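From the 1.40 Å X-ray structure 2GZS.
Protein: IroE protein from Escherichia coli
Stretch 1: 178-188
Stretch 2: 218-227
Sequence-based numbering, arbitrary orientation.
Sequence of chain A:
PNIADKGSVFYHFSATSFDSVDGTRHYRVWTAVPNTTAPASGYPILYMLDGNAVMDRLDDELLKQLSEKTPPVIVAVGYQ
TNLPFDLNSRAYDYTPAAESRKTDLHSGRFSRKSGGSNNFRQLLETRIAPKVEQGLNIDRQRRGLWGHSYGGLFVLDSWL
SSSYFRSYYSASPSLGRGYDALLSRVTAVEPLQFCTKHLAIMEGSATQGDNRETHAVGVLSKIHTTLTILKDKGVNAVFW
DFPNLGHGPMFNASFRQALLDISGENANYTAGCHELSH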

# COMPACT_ATOMS: atom_id res chain seq x y z
N GLY A 178 7.49 5.94 14.80
CA GLY A 178 6.46 6.98 15.00
C GLY A 178 5.05 6.45 14.81
O GLY A 178 4.09 7.14 14.44
N TYR A 179 4.88 5.13 15.06
CA TYR A 179 3.55 4.51 15.01
C TYR A 179 2.56 5.22 15.90
O TYR A 179 1.46 5.58 15.51
CB TYR A 179 3.67 3.04 15.45
CG TYR A 179 2.49 2.21 15.82
CD1 TYR A 179 1.54 1.98 14.82
CD2 TYR A 179 2.26 1.63 17.07
CE1 TYR A 179 0.41 1.22 15.07
CE2 TYR A 179 1.14 0.85 17.33
CZ TYR A 179 0.22 0.65 16.31
OH TYR A 179 -0.92 -0.11 16.47
N ASP A 180 2.88 5.41 17.19
CA ASP A 180 1.94 6.02 18.10
C ASP A 180 1.66 7.46 17.70
O ASP A 180 0.49 7.85 17.90
CB ASP A 180 2.44 5.99 19.56
CG ASP A 180 2.49 4.55 20.12
OD1 ASP A 180 1.42 4.10 20.58
OD2 ASP A 180 3.56 3.92 20.12
N ALA A 181 2.70 8.14 17.21
CA ALA A 181 2.41 9.55 16.80
C ALA A 181 1.41 9.61 15.65
O ALA A 181 0.50 10.46 15.54
CB ALA A 181 3.66 10.28 16.36
N LEU A 182 1.57 8.66 14.71
CA LEU A 182 0.61 8.55 13.60
C LEU A 182 -0.74 8.09 14.07
O LEU A 182 -1.77 8.65 13.60
CB LEU A 182 1.12 7.50 12.58
CG LEU A 182 1.33 7.76 11.12
CD1 LEU A 182 1.34 9.23 10.74
CD2 LEU A 182 2.63 7.08 10.67
N LEU A 183 -0.83 7.10 14.96
CA LEU A 183 -2.17 6.77 15.48
C LEU A 183 -2.90 7.92 16.17
O LEU A 183 -4.12 8.06 16.12
CB LEU A 183 -2.11 5.63 16.52
CG LEU A 183 -2.10 4.24 15.90
CD1 LEU A 183 -2.14 3.17 16.99
CD2 LEU A 183 -3.24 4.08 14.90
N SER A 184 -2.13 8.72 16.89
CA SER A 184 -2.60 9.92 17.57
C SER A 184 -3.21 10.88 16.55
O SER A 184 -4.28 11.47 16.76
CB SER A 184 -1.43 10.57 18.31
OG SER A 184 -1.98 11.60 19.14
N ARG A 185 -2.54 11.01 15.39
CA ARG A 185 -3.18 11.87 14.37
C ARG A 185 -4.41 11.21 13.75
O ARG A 185 -5.42 11.88 13.46
CB ARG A 185 -2.19 12.17 13.26
CG ARG A 185 -0.95 12.96 13.65
CD ARG A 185 0.19 12.92 12.63
NE ARG A 185 -0.12 13.39 11.30
CZ ARG A 185 0.31 13.19 10.07
NH1 ARG A 185 1.31 12.36 9.75
NH2 ARG A 185 -0.28 13.84 9.05
N VAL A 186 -4.33 9.90 13.55
CA VAL A 186 -5.46 9.18 12.94
C VAL A 186 -6.71 9.32 13.76
O VAL A 186 -7.83 9.58 13.32
CB VAL A 186 -5.12 7.67 12.76
CG1 VAL A 186 -6.41 6.89 12.55
CG2 VAL A 186 -4.10 7.49 11.64
N THR A 187 -6.62 9.16 15.11
CA THR A 187 -7.84 9.18 15.89
C THR A 187 -8.25 10.64 16.22
O THR A 187 -9.33 10.75 16.78
CB THR A 187 -7.71 8.37 17.20
OG1 THR A 187 -6.62 8.87 18.01
CG2 THR A 187 -7.33 6.91 16.91
N ALA A 188 -7.47 11.63 15.84
CA ALA A 188 -7.82 13.02 16.09
C ALA A 188 -8.67 13.64 14.97
O ALA A 188 -9.02 14.82 15.10
CB ALA A 188 -6.57 13.87 16.27
N GLY A 218 -2.43 -4.90 23.73
CA GLY A 218 -1.20 -4.10 23.73
C GLY A 218 -1.09 -3.23 22.49
O GLY A 218 -1.62 -2.12 22.36
N VAL A 219 -0.40 -3.74 21.48
CA VAL A 219 -0.61 -3.30 20.11
C VAL A 219 -2.12 -3.45 19.88
O VAL A 219 -2.81 -2.59 19.33
CB VAL A 219 0.20 -4.12 19.10
CG1 VAL A 219 -0.36 -3.99 17.68
CG2 VAL A 219 1.65 -3.65 19.12
N LEU A 220 -2.66 -4.60 20.35
CA LEU A 220 -4.07 -4.85 20.09
C LEU A 220 -4.98 -3.91 20.88
O LEU A 220 -6.06 -3.57 20.43
CB LEU A 220 -4.48 -6.30 20.43
CG LEU A 220 -3.69 -7.37 19.68
CD1 LEU A 220 -3.34 -8.53 20.60
CD2 LEU A 220 -4.46 -7.85 18.46
N SER A 221 -4.57 -3.51 22.08
CA SER A 221 -5.30 -2.53 22.83
C SER A 221 -5.42 -1.22 22.06
O SER A 221 -6.53 -0.69 21.93
CB SER A 221 -4.58 -2.30 24.17
OG SER A 221 -5.26 -1.32 24.91
N LYS A 222 -4.31 -0.75 21.55
CA LYS A 222 -4.25 0.47 20.76
C LYS A 222 -5.17 0.37 19.55
O LYS A 222 -5.88 1.34 19.22
CB LYS A 222 -2.79 0.72 20.32
CG LYS A 222 -2.02 1.39 21.45
CD LYS A 222 -0.64 1.75 20.94
CE LYS A 222 0.40 1.71 22.04
NZ LYS A 222 1.75 1.50 21.42
N ILE A 223 -5.13 -0.81 18.91
CA ILE A 223 -5.96 -0.92 17.71
C ILE A 223 -7.41 -0.96 18.07
O ILE A 223 -8.26 -0.34 17.39
CB ILE A 223 -5.58 -2.21 16.95
CG1 ILE A 223 -4.16 -2.16 16.39
CG2 ILE A 223 -6.60 -2.48 15.86
CD1 ILE A 223 -3.71 -3.50 15.86
N HIS A 224 -7.80 -1.64 19.16
CA HIS A 224 -9.23 -1.65 19.43
C HIS A 224 -9.72 -0.25 19.78
O HIS A 224 -10.82 0.11 19.34
CB HIS A 224 -9.60 -2.68 20.52
CG HIS A 224 -9.40 -4.05 19.91
ND1 HIS A 224 -9.99 -4.41 18.72
CD2 HIS A 224 -8.68 -5.12 20.28
CE1 HIS A 224 -9.65 -5.64 18.38
NE2 HIS A 224 -8.86 -6.10 19.33
N THR A 225 -8.92 0.52 20.53
CA THR A 225 -9.42 1.86 20.79
C THR A 225 -9.51 2.65 19.48
O THR A 225 -10.47 3.42 19.27
CB THR A 225 -8.44 2.61 21.71
OG1 THR A 225 -8.51 1.94 22.99
CG2 THR A 225 -8.79 4.08 21.91
N THR A 226 -8.49 2.45 18.64
CA THR A 226 -8.43 3.17 17.37
C THR A 226 -9.70 2.89 16.57
O THR A 226 -10.35 3.82 16.11
CB THR A 226 -7.19 2.80 16.56
OG1 THR A 226 -6.03 3.33 17.20
CG2 THR A 226 -7.23 3.46 15.17
N LEU A 227 -10.05 1.62 16.44
CA LEU A 227 -11.28 1.29 15.72
C LEU A 227 -12.53 1.90 16.34
O LEU A 227 -13.45 2.36 15.63
CB LEU A 227 -11.44 -0.23 15.63
CG LEU A 227 -10.46 -1.12 14.90
CD1 LEU A 227 -11.07 -2.54 14.77
CD2 LEU A 227 -10.05 -0.66 13.52

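The strongest interaction between the two stretches is a salt bridge: Lys222 NZ lies 2.8 Å from Asp180 OD1, and with hydrogens placed the ammonium group donates to that carboxylate oxygen, so charge attraction and a hydrogen bond coincide. It is the one hydrogen bond that crosses the contact. The two side chains reach it differently. The CA-to-CB bond of Lys222 points toward the first stretch, and an extended chain (chi2 and chi4 t, chi3 between wells at -149°) carries the amine to its partner. The CA-to-CB bond of Asp180 points sideways, and with chi1 in m the carboxylate comes nearer than that bond alone would suggest. Asp180 is exposed and Lys222 partly exposed, which places the ion pair at the solvent-accessible margin of the contact.

The remaining side-chain hydrogen bonds are internal to each stretch. Thr226 OG1 donates to Lys222 O at 2.8 Å, and Thr187 OG1 donates to Leu183 O at 3.2 Å. In both cases the acceptor is the carbonyl one turn back, which also receives the backbone amide of the same threonine: Thr226 N to Lys222 O is 2.9 Å and Thr187 N to Leu183 O is 2.9 Å. The rotamers differ, m for Thr226 and p for Thr187, yet each hydroxyl is satisfied within its own stretch. Across the contact, the nearest neighbours of Thr226 OG1 are carbons: it is 3.7 Å from Leu183 CD2 and 3.8 Å from Thr187 CG2. These are van der Waals distances, and they let a polar side chain pack against a nonpolar surface.

Thr226 has the largest area covered by the opposite stretch, 72 Å², closely followed by Lys222 with 69 Å². Thr226 CG2 stands 4.4 Å from Val186 CG1, a looser contact. The CA atoms of Thr187 and Thr226, 6.2 Å apart, are the nearest across the stretches, so the backbones come closest where the side chains are short.

Toward the N-terminal ends, larger side chains fill the space. Leu183 CD1 lies 4.2 Å from Lys222 CB, so Leu183 spans from the base of the lysine to the threonine one turn later. The CA-to-CB bond of Tyr179 points toward the second stretch; with chi1 in t, its side chain touches three residues: Tyr179 OH is 3.8 Å from Ile223 CG1 and 4.1 Å from Val219 CG1, while Tyr179 CE2 is 4.1 Å from Lys222 CD. The lysine methylene approaches the ring obliquely. Lys222 thus combines an ion pair at its tip with aliphatic packing along its length.

The overall geometry fits this pattern. The two helices run in nearly the same direction, 17° apart, with a closest axis approach of 10.6 Å. Contacts therefore recur at helical spacing, from Tyr179 through Leu183 to Thr187 on one side and from Val219 through Lys222 to Thr226 on the other, and together bury 352 Å² summed over both sides.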